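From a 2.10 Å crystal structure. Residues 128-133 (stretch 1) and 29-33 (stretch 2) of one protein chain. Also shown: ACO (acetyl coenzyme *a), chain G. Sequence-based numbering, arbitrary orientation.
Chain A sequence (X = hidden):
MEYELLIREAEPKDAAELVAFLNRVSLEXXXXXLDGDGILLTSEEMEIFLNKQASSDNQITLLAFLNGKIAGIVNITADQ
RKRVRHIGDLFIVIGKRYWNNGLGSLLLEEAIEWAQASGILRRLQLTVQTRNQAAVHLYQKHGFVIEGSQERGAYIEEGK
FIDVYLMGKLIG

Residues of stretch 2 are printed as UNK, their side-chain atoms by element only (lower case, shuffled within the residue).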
# COMPACT_ATOMS: atom_id res chain seq x y z
N VAL A 128 -5.46 -10.07 -4.12
CA VAL A 128 -5.70 -10.80 -5.37
C VAL A 128 -7.20 -10.72 -5.68
O VAL A 128 -8.02 -10.98 -4.79
CB VAL A 128 -5.30 -12.33 -5.25
CG1 VAL A 128 -5.51 -13.08 -6.58
CG2 VAL A 128 -3.83 -12.47 -4.81
N GLN A 129 -7.58 -10.42 -6.93
CA GLN A 129 -9.00 -10.40 -7.28
C GLN A 129 -9.62 -11.78 -6.99
O GLN A 129 -9.02 -12.82 -7.28
CB GLN A 129 -9.21 -10.00 -8.73
CG GLN A 129 -8.74 -8.58 -9.12
CD GLN A 129 -8.73 -8.36 -10.64
OE1 GLN A 129 -9.10 -9.25 -11.42
NE2 GLN A 129 -8.31 -7.17 -11.06
N THR A 130 -10.79 -11.82 -6.38
CA THR A 130 -11.33 -13.13 -5.95
C THR A 130 -11.56 -14.05 -7.16
O THR A 130 -11.31 -15.25 -7.09
CB THR A 130 -12.58 -12.99 -5.10
OG1 THR A 130 -13.59 -12.32 -5.85
CG2 THR A 130 -12.28 -12.21 -3.82
N ARG A 131 -11.93 -13.46 -8.29
CA ARG A 131 -12.09 -14.21 -9.54
C ARG A 131 -10.79 -14.74 -10.15
O ARG A 131 -10.84 -15.56 -11.06
CB ARG A 131 -12.77 -13.31 -10.58
CG ARG A 131 -11.87 -12.21 -11.08
CD ARG A 131 -12.51 -11.38 -12.16
NE ARG A 131 -11.54 -10.40 -12.58
CZ ARG A 131 -11.38 -9.94 -13.82
NH1 ARG A 131 -12.13 -10.34 -14.84
NH2 ARG A 131 -10.45 -9.03 -14.05
N ASN A 132 -9.64 -14.23 -9.73
CA ASN A 132 -8.35 -14.66 -10.30
C ASN A 132 -7.90 -16.00 -9.67
O ASN A 132 -6.92 -16.08 -8.93
CB ASN A 132 -7.31 -13.53 -10.19
CG ASN A 132 -5.99 -13.85 -10.89
OD1 ASN A 132 -5.83 -14.91 -11.50
ND2 ASN A 132 -5.03 -12.94 -10.77
N GLN A 133 -8.61 -17.08 -9.97
CA GLN A 133 -8.46 -18.32 -9.21
C GLN A 133 -7.12 -19.06 -9.42
O GLN A 133 -6.66 -19.79 -8.54
CB GLN A 133 -9.59 -19.28 -9.54
CG GLN A 133 -10.09 -20.02 -8.31
CD GLN A 133 -11.29 -19.33 -7.72
OE1 GLN A 133 -12.42 -19.80 -7.89
NE2 GLN A 133 -11.06 -18.18 -7.08
N UNK A 29 -3.91 -9.24 -19.42
CA UNK A 29 -5.03 -9.46 -18.51
C UNK A 29 -5.40 -8.17 -17.85
O UNK A 29 -4.63 -7.16 -17.89
c UNK A 29 -3.95 -11.74 -17.88
c UNK A 29 -4.69 -10.48 -17.38
o UNK A 29 -3.89 -9.85 -16.37
N UNK A 30 -6.55 -8.18 -17.19
CA UNK A 30 -6.89 -7.10 -16.26
C UNK A 30 -6.94 -7.60 -14.79
O UNK A 30 -7.69 -7.08 -13.97
c UNK A 30 -8.18 -6.38 -16.70
c UNK A 30 -9.35 -7.32 -16.91
o UNK A 30 -10.45 -6.80 -17.22
o UNK A 30 -9.19 -8.56 -16.74
N UNK A 31 -6.09 -8.59 -14.47
CA UNK A 31 -6.03 -9.21 -13.15
C UNK A 31 -5.20 -8.42 -12.13
O UNK A 31 -5.29 -8.67 -10.91
c UNK A 31 -5.95 -12.64 -14.63
c UNK A 31 -8.61 -12.69 -13.89
c UNK A 31 -5.45 -10.63 -13.24
c UNK A 31 -6.40 -11.66 -13.78
c UNK A 31 -6.80 -13.62 -15.14
c UNK A 31 -7.74 -11.69 -13.39
c UNK A 31 -8.13 -13.65 -14.77
N UNK A 32 -4.42 -7.45 -12.60
CA UNK A 32 -3.63 -6.61 -11.71
C UNK A 32 -3.88 -5.14 -12.01
O UNK A 32 -4.68 -4.81 -12.88
c UNK A 32 -2.13 -6.93 -11.84
o UNK A 32 -1.59 -6.34 -13.03
c UNK A 32 -1.92 -8.46 -11.83
N UNK A 33 -3.22 -4.26 -11.29
CA UNK A 33 -3.47 -2.82 -11.44
C UNK A 33 -2.88 -2.28 -12.76
O UNK A 33 -3.27 -1.21 -13.22
o UNK A 33 -1.52 -2.28 -10.17
c UNK A 33 -2.93 -2.07 -10.23
N1A ACO G . -8.24 -22.17 -11.39
C2A ACO G . -7.45 -22.83 -10.52
N3A ACO G . -6.17 -23.17 -10.81
C4A ACO G . -5.62 -22.85 -11.99
C5A ACO G . -6.41 -22.12 -12.99
C6A ACO G . -7.78 -21.78 -12.61
N6A ACO G . -8.57 -21.10 -13.47
N7A ACO G . -5.62 -21.95 -14.05
C8A ACO G . -4.42 -22.53 -13.75
N9A ACO G . -4.43 -23.07 -12.52
C1B ACO G . -3.38 -23.78 -11.74
C2B ACO G . -2.46 -24.76 -12.46
O2B ACO G . -3.02 -26.07 -12.53
C3B ACO G . -1.27 -24.74 -11.53
O3B ACO G . -1.48 -25.44 -10.32
P3B ACO G . -0.81 -26.86 -9.97
O7A ACO G . -1.68 -27.67 -10.92
O8A ACO G . -1.03 -27.10 -8.49
O9A ACO G . 0.65 -26.74 -10.30
C4B ACO G . -1.20 -23.29 -11.09
O4B ACO G . -2.54 -22.80 -11.13
C5B ACO G . -0.26 -22.50 -11.99
O5B ACO G . 1.05 -22.68 -11.44
P1A ACO G . 2.32 -22.23 -12.31
O1A ACO G . 2.21 -22.77 -13.71
O2A ACO G . 3.52 -22.50 -11.44
O3A ACO G . 1.99 -20.65 -12.46
P2A ACO G . 2.00 -19.72 -13.80
O4A ACO G . 0.81 -19.92 -14.75
O5A ACO G . 3.41 -19.82 -14.33
O6A ACO G . 1.79 -18.30 -13.02
CBP ACO G . 0.19 -16.50 -12.58
CCP ACO G . 0.54 -17.97 -12.43
CDP ACO G . -1.11 -16.24 -11.80
CEP ACO G . 1.37 -15.67 -12.04
CAP ACO G . -0.03 -16.18 -14.06
OAP ACO G . -1.20 -16.86 -14.58
C9P ACO G . -0.14 -14.69 -14.30
O9P ACO G . 0.87 -14.02 -14.42
N8P ACO G . -1.36 -14.16 -14.38
C7P ACO G . -1.65 -12.75 -14.65
C6P ACO G . -1.12 -11.79 -13.59
C5P ACO G . -1.60 -12.17 -12.22
O5P ACO G . -2.79 -12.34 -12.03
N4P ACO G . -0.68 -12.31 -11.27
C3P ACO G . -0.99 -12.66 -9.90
C2P ACO G . -1.64 -11.53 -9.11
S1P ACO G . -0.50 -10.18 -8.96
C ACO G . 0.30 -10.22 -7.54
O ACO G . 1.03 -11.18 -7.45
CH3 ACO G . 0.07 -9.12 -6.52
O HOH W 1 -5.52 -10.50 -9.08

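Position 29 carries three side-chain atoms, two carbons and an oxygen, with one carbon bonded to both of the others; none touches stretch 1. A beta-branched side chain with one hydroxyl is threonine. The CA-to-CB bond of Thr29 points toward stretch 1, but its work is local, for OG1 accepts a hydrogen bond from the backbone N of position 31 at 3.2 Å and so helps to shape the loop.

Position 30 has two carbons in line, the second carrying two oxygens, one of which lies 3.0 Å from Arg131 NH2. This is the short carboxylate of aspartate. CA-to-CB of Asp30 points sideways, yet the end of the side chain comes nearer to stretch 1, where OD1 receives that contact as a hydrogen bond, part of a salt bridge. The oxygen lies at the edge of the guanidinium, near its plane, where the N-H groups point. The backbone contributes as well: Asp30 O accepts a hydrogen bond from Gln129 NE2 at 3.0 Å.

Position 31 shows one carbon followed by a ring of six carbons, with Asn132 over one face and Gln129 OE1 at its edge. This is phenylalanine. Phe31 has the largest area covered by the other stretch. Asn132 CB sits 4.2 Å from the centroid of the Phe31 ring in a CH-pi contact, while Gln129 OE1 is 3.4 Å from Phe31 CD1. A flat hydrocarbon ring suits both neighbours, offering its pi face to a CH group and its weakly positive rim to a carbonyl oxygen.

Position 32 repeats the pattern of position 29, one carbon bearing an oxygen and a carbon, and its side chain does not touch stretch 1: threonine. Thr32 directs CA-to-CB away from stretch 1, leaving CG2 5.6 Å from Asn132 ND2. This methyl instead lies 3.6 Å from ACO S1P, an apolar group beside the thioester sulfur.

Position 33 has one carbon and one oxygen, neither touching stretch 1: the small hydroxymethyl of serine.

The contact works by linked polar bonds around an aromatic centre. Gln129 OE1 accepts hydrogen bonds from Arg131 NE at 2.9 Å and Arg131 NH2 at 3.0 Å, which ties together the two side chains that reach Asp30. A type I turn from Gln129 to Asn132, closed by Asn132 N to Gln129 O at 2.9 Å, sets Gln129 and Arg131 close together. Water 1 donates to Phe31 O at 2.6 Å and accepts from Asn132 ND2 at 3.0 Å, bridging the stretches, while Asn132 ND2 also donates to ACO O5P at 2.6 Å, joining the contact to the cofactor.

Stretch 2 29-33: TDFTS
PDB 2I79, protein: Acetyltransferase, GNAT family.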